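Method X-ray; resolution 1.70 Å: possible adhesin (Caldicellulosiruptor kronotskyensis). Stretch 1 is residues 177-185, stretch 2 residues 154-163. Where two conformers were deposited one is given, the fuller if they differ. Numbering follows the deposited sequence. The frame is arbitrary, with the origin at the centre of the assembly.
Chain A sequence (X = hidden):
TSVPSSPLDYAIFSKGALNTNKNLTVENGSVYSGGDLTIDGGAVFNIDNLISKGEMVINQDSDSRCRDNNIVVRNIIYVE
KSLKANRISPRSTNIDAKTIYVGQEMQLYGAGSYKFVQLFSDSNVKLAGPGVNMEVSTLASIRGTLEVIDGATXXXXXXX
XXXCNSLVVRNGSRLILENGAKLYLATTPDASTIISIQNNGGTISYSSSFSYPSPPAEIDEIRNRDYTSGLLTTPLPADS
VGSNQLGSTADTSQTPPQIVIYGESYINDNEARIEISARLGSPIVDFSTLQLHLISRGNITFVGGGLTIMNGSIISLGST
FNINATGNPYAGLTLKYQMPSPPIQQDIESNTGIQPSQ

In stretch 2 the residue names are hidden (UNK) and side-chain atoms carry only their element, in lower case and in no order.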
# COMPACT_ATOMS: atom_id res chain seq x y z
N LEU A 177 -25.69 -6.45 -11.44
CA LEU A 177 -25.62 -7.76 -10.78
C LEU A 177 -25.48 -8.84 -11.84
O LEU A 177 -26.23 -8.87 -12.80
CB LEU A 177 -26.84 -8.10 -9.98
CG LEU A 177 -26.99 -7.54 -8.58
CD1 LEU A 177 -27.30 -6.07 -8.66
CD2 LEU A 177 -28.05 -8.26 -7.75
N GLU A 178 -24.41 -9.66 -11.72
CA GLU A 178 -24.31 -10.82 -12.61
C GLU A 178 -25.12 -11.96 -12.04
O GLU A 178 -25.65 -11.92 -10.90
CB GLU A 178 -22.87 -11.26 -12.78
CG GLU A 178 -22.00 -10.21 -13.43
CD GLU A 178 -20.57 -10.74 -13.71
OE1 GLU A 178 -20.12 -11.80 -13.12
OE2 GLU A 178 -19.93 -10.04 -14.53
N ASN A 179 -25.22 -13.04 -12.82
CA ASN A 179 -26.04 -14.21 -12.41
C ASN A 179 -25.70 -14.73 -11.02
O ASN A 179 -24.54 -14.98 -10.72
CB ASN A 179 -25.77 -15.31 -13.45
CG ASN A 179 -26.65 -16.51 -13.29
OD1 ASN A 179 -26.32 -17.45 -12.56
ND2 ASN A 179 -27.76 -16.50 -13.97
N GLY A 180 -26.70 -14.91 -10.18
CA GLY A 180 -26.56 -15.46 -8.83
C GLY A 180 -25.98 -14.53 -7.81
O GLY A 180 -25.91 -14.91 -6.61
N ALA A 181 -25.66 -13.29 -8.23
CA ALA A 181 -25.18 -12.32 -7.23
C ALA A 181 -26.38 -12.01 -6.30
O ALA A 181 -27.59 -12.06 -6.72
CB ALA A 181 -24.69 -11.06 -7.91
N LYS A 182 -26.09 -11.75 -5.03
CA LYS A 182 -27.11 -11.50 -4.02
C LYS A 182 -26.80 -10.15 -3.38
O LYS A 182 -25.69 -10.00 -2.75
CB LYS A 182 -27.02 -12.56 -2.91
CG LYS A 182 -27.26 -13.95 -3.50
CD LYS A 182 -27.03 -15.13 -2.57
CE LYS A 182 -25.59 -15.26 -2.11
NZ LYS A 182 -24.69 -15.50 -3.29
N LEU A 183 -27.69 -9.16 -3.54
CA LEU A 183 -27.55 -7.87 -2.87
C LEU A 183 -28.57 -7.76 -1.73
O LEU A 183 -29.77 -7.98 -1.95
CB LEU A 183 -27.81 -6.73 -3.82
CG LEU A 183 -27.75 -5.26 -3.32
CD1 LEU A 183 -26.42 -4.98 -2.68
CD2 LEU A 183 -28.12 -4.34 -4.48
N TYR A 184 -28.08 -7.40 -0.56
CA TYR A 184 -28.91 -7.22 0.63
C TYR A 184 -28.80 -5.79 1.08
O TYR A 184 -27.69 -5.34 1.30
CB TYR A 184 -28.53 -8.12 1.80
CG TYR A 184 -28.46 -9.64 1.54
CD1 TYR A 184 -27.34 -10.23 1.00
CD2 TYR A 184 -29.49 -10.48 1.97
CE1 TYR A 184 -27.28 -11.63 0.81
CE2 TYR A 184 -29.44 -11.83 1.77
CZ TYR A 184 -28.31 -12.40 1.21
OH TYR A 184 -28.23 -13.77 1.08
N LEU A 185 -29.94 -5.07 1.15
CA LEU A 185 -29.95 -3.70 1.56
C LEU A 185 -30.81 -3.59 2.76
O LEU A 185 -31.91 -4.15 2.77
CB LEU A 185 -30.51 -2.84 0.39
CG LEU A 185 -29.67 -2.86 -0.87
CD1 LEU A 185 -30.39 -2.07 -1.92
CD2 LEU A 185 -28.30 -2.28 -0.57
N UNK A 154 -20.53 -0.05 -10.53
CA UNK A 154 -20.21 -1.15 -9.62
C UNK A 154 -20.83 -2.41 -10.22
O UNK A 154 -22.01 -2.44 -10.62
c UNK A 154 -20.45 -2.17 -7.36
c UNK A 154 -20.70 -0.93 -8.17
c UNK A 154 -19.99 0.28 -7.51
N UNK A 155 -20.01 -3.45 -10.27
CA UNK A 155 -20.41 -4.78 -10.75
C UNK A 155 -20.28 -5.77 -9.65
O UNK A 155 -19.19 -5.91 -9.07
c UNK A 155 -20.06 -6.55 -12.49
o UNK A 155 -19.81 -4.27 -13.02
c UNK A 155 -19.60 -5.21 -11.97
N UNK A 156 -21.38 -6.48 -9.35
CA UNK A 156 -21.36 -7.57 -8.36
C UNK A 156 -21.24 -8.85 -9.18
O UNK A 156 -22.16 -9.22 -9.93
c UNK A 156 -22.59 -7.52 -7.40
c UNK A 156 -22.85 -6.06 -6.85
c UNK A 156 -24.04 -6.12 -5.87
c UNK A 156 -21.61 -5.52 -6.17
N UNK A 157 -20.11 -9.54 -9.09
CA UNK A 157 -19.87 -10.68 -10.01
C UNK A 157 -20.71 -11.89 -9.59
O UNK A 157 -21.32 -11.96 -8.54
n UNK A 157 -17.14 -10.13 -14.21
c UNK A 157 -18.38 -11.04 -10.09
c UNK A 157 -17.58 -9.47 -11.90
c UNK A 157 -16.84 -10.46 -12.79
c UNK A 157 -17.47 -9.86 -10.47
N UNK A 158 -20.69 -12.91 -10.43
CA UNK A 158 -21.59 -14.04 -10.21
C UNK A 158 -21.45 -14.71 -8.86
O UNK A 158 -20.33 -14.94 -8.36
c UNK A 158 -21.50 -15.05 -11.36
o UNK A 158 -20.20 -15.52 -11.45
N UNK A 159 -22.61 -14.97 -8.24
CA UNK A 159 -22.74 -15.59 -6.92
C UNK A 159 -22.12 -14.87 -5.76
O UNK A 159 -22.00 -15.43 -4.67
c UNK A 159 -23.06 -17.76 -8.08
o UNK A 159 -24.29 -17.83 -7.96
c UNK A 159 -22.27 -17.03 -7.03
n UNK A 159 -22.40 -18.18 -9.18
N UNK A 160 -21.79 -13.58 -5.97
CA UNK A 160 -21.24 -12.76 -4.90
C UNK A 160 -22.37 -12.50 -3.88
O UNK A 160 -23.54 -12.81 -4.15
c UNK A 160 -20.63 -11.45 -5.44
o UNK A 160 -21.62 -10.67 -6.08
N UNK A 161 -22.01 -12.01 -2.70
CA UNK A 161 -22.94 -11.64 -1.61
C UNK A 161 -22.50 -10.27 -1.12
O UNK A 161 -21.33 -10.06 -0.69
c UNK A 161 -22.88 -12.64 -0.49
N UNK A 162 -23.41 -9.31 -1.20
CA UNK A 162 -23.04 -7.93 -0.85
C UNK A 162 -24.06 -7.40 0.13
O UNK A 162 -25.26 -7.49 -0.17
c UNK A 162 -23.06 -7.07 -2.11
c UNK A 162 -21.96 -7.52 -3.04
c UNK A 162 -22.94 -5.63 -1.71
N UNK A 163 -23.63 -6.82 1.23
CA UNK A 163 -24.53 -6.39 2.31
C UNK A 163 -24.25 -4.91 2.56
O UNK A 163 -23.10 -4.61 2.82
c UNK A 163 -25.62 -10.73 3.88
c UNK A 163 -24.24 -7.16 3.53
c UNK A 163 -23.47 -10.79 2.80
c UNK A 163 -23.37 -9.43 2.89
c UNK A 163 -24.58 -11.44 3.30
c UNK A 163 -25.52 -9.37 3.94
c UNK A 163 -24.37 -8.69 3.44
o UNK A 163 -24.65 -12.80 3.18

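Position 154 has three side-chain carbons, one bearing the other two. It makes no contact with stretch 1. This is Val 154.

Position 155 has a carbon carrying one oxygen and one carbon. Its terminal carbon lies 4.0 Å from Glu 178 OE2. This is Thr 155, and the carbon is CG2.

Position 156 has four carbons, forked at the second. They lie against Leu 177, Ala 181 and Leu 183. This is Leu 156. Its CD1 is 4.1 Å from Leu 183 CD1 and its CB 4.1 Å from Ala 181 CB. Its backbone O accepts a hydrogen bond from Glu 178 N at 2.9 Å.

Position 157 has four carbons in a row ending in nitrogen. The nitrogen meets a carboxylate oxygen of Glu 178. This is Lys 157, and its NZ forms a salt bridge with Glu 178 OE2 at 2.8 Å.

Position 158 has one carbon, then one oxygen. Its CB is 3.1 Å from Asn 179 O. This is Ser 158.

Position 159 has two carbons, the second carrying an oxygen and a nitrogen. Its oxygen lies 3.4 Å from Gly 180 CA. This amide is Asn 159. Its backbone N donates to Asn 179 O at 3.1 Å. A CB on Gly 180 would clash with Asn 159 OD1.

Position 160 again has one carbon and one oxygen. The oxygen is 3.6 Å from Ala 181 CB. This is Ser 160.

Position 161 has a single carbon, 4.1 Å from Lys 182 CE. This is Ala 161.

Position 162 has three carbons, forked at CB, and packs on Leu 183. This is Val 162, with CG1 3.7 Å from Leu 183 CD1.

Position 163 has one carbon, then a six-carbon ring bearing an oxygen. The ring lies over a face of the Tyr 184 ring. This is Tyr 163. The ring planes are nearly parallel but slid apart, with little overlap.

The contact joins two parallel strands, each preceded by a type II turn. Val 162 N donates to Lys 182 O at 2.8 Å, and Tyr 184 N to Val 162 O at 2.8 Å. Leu 156, Leu 177, Leu 183 and Val 162 pack on one face of the sheet, and the tyrosines pair on the other. At the turns, Glu 178 binds both a lysine and Ser 158 N, while Lys 182 NZ donates to Ser 160 O at 3.0 Å.

Stretch 2, residues 154-163: VTLKSNSAVY
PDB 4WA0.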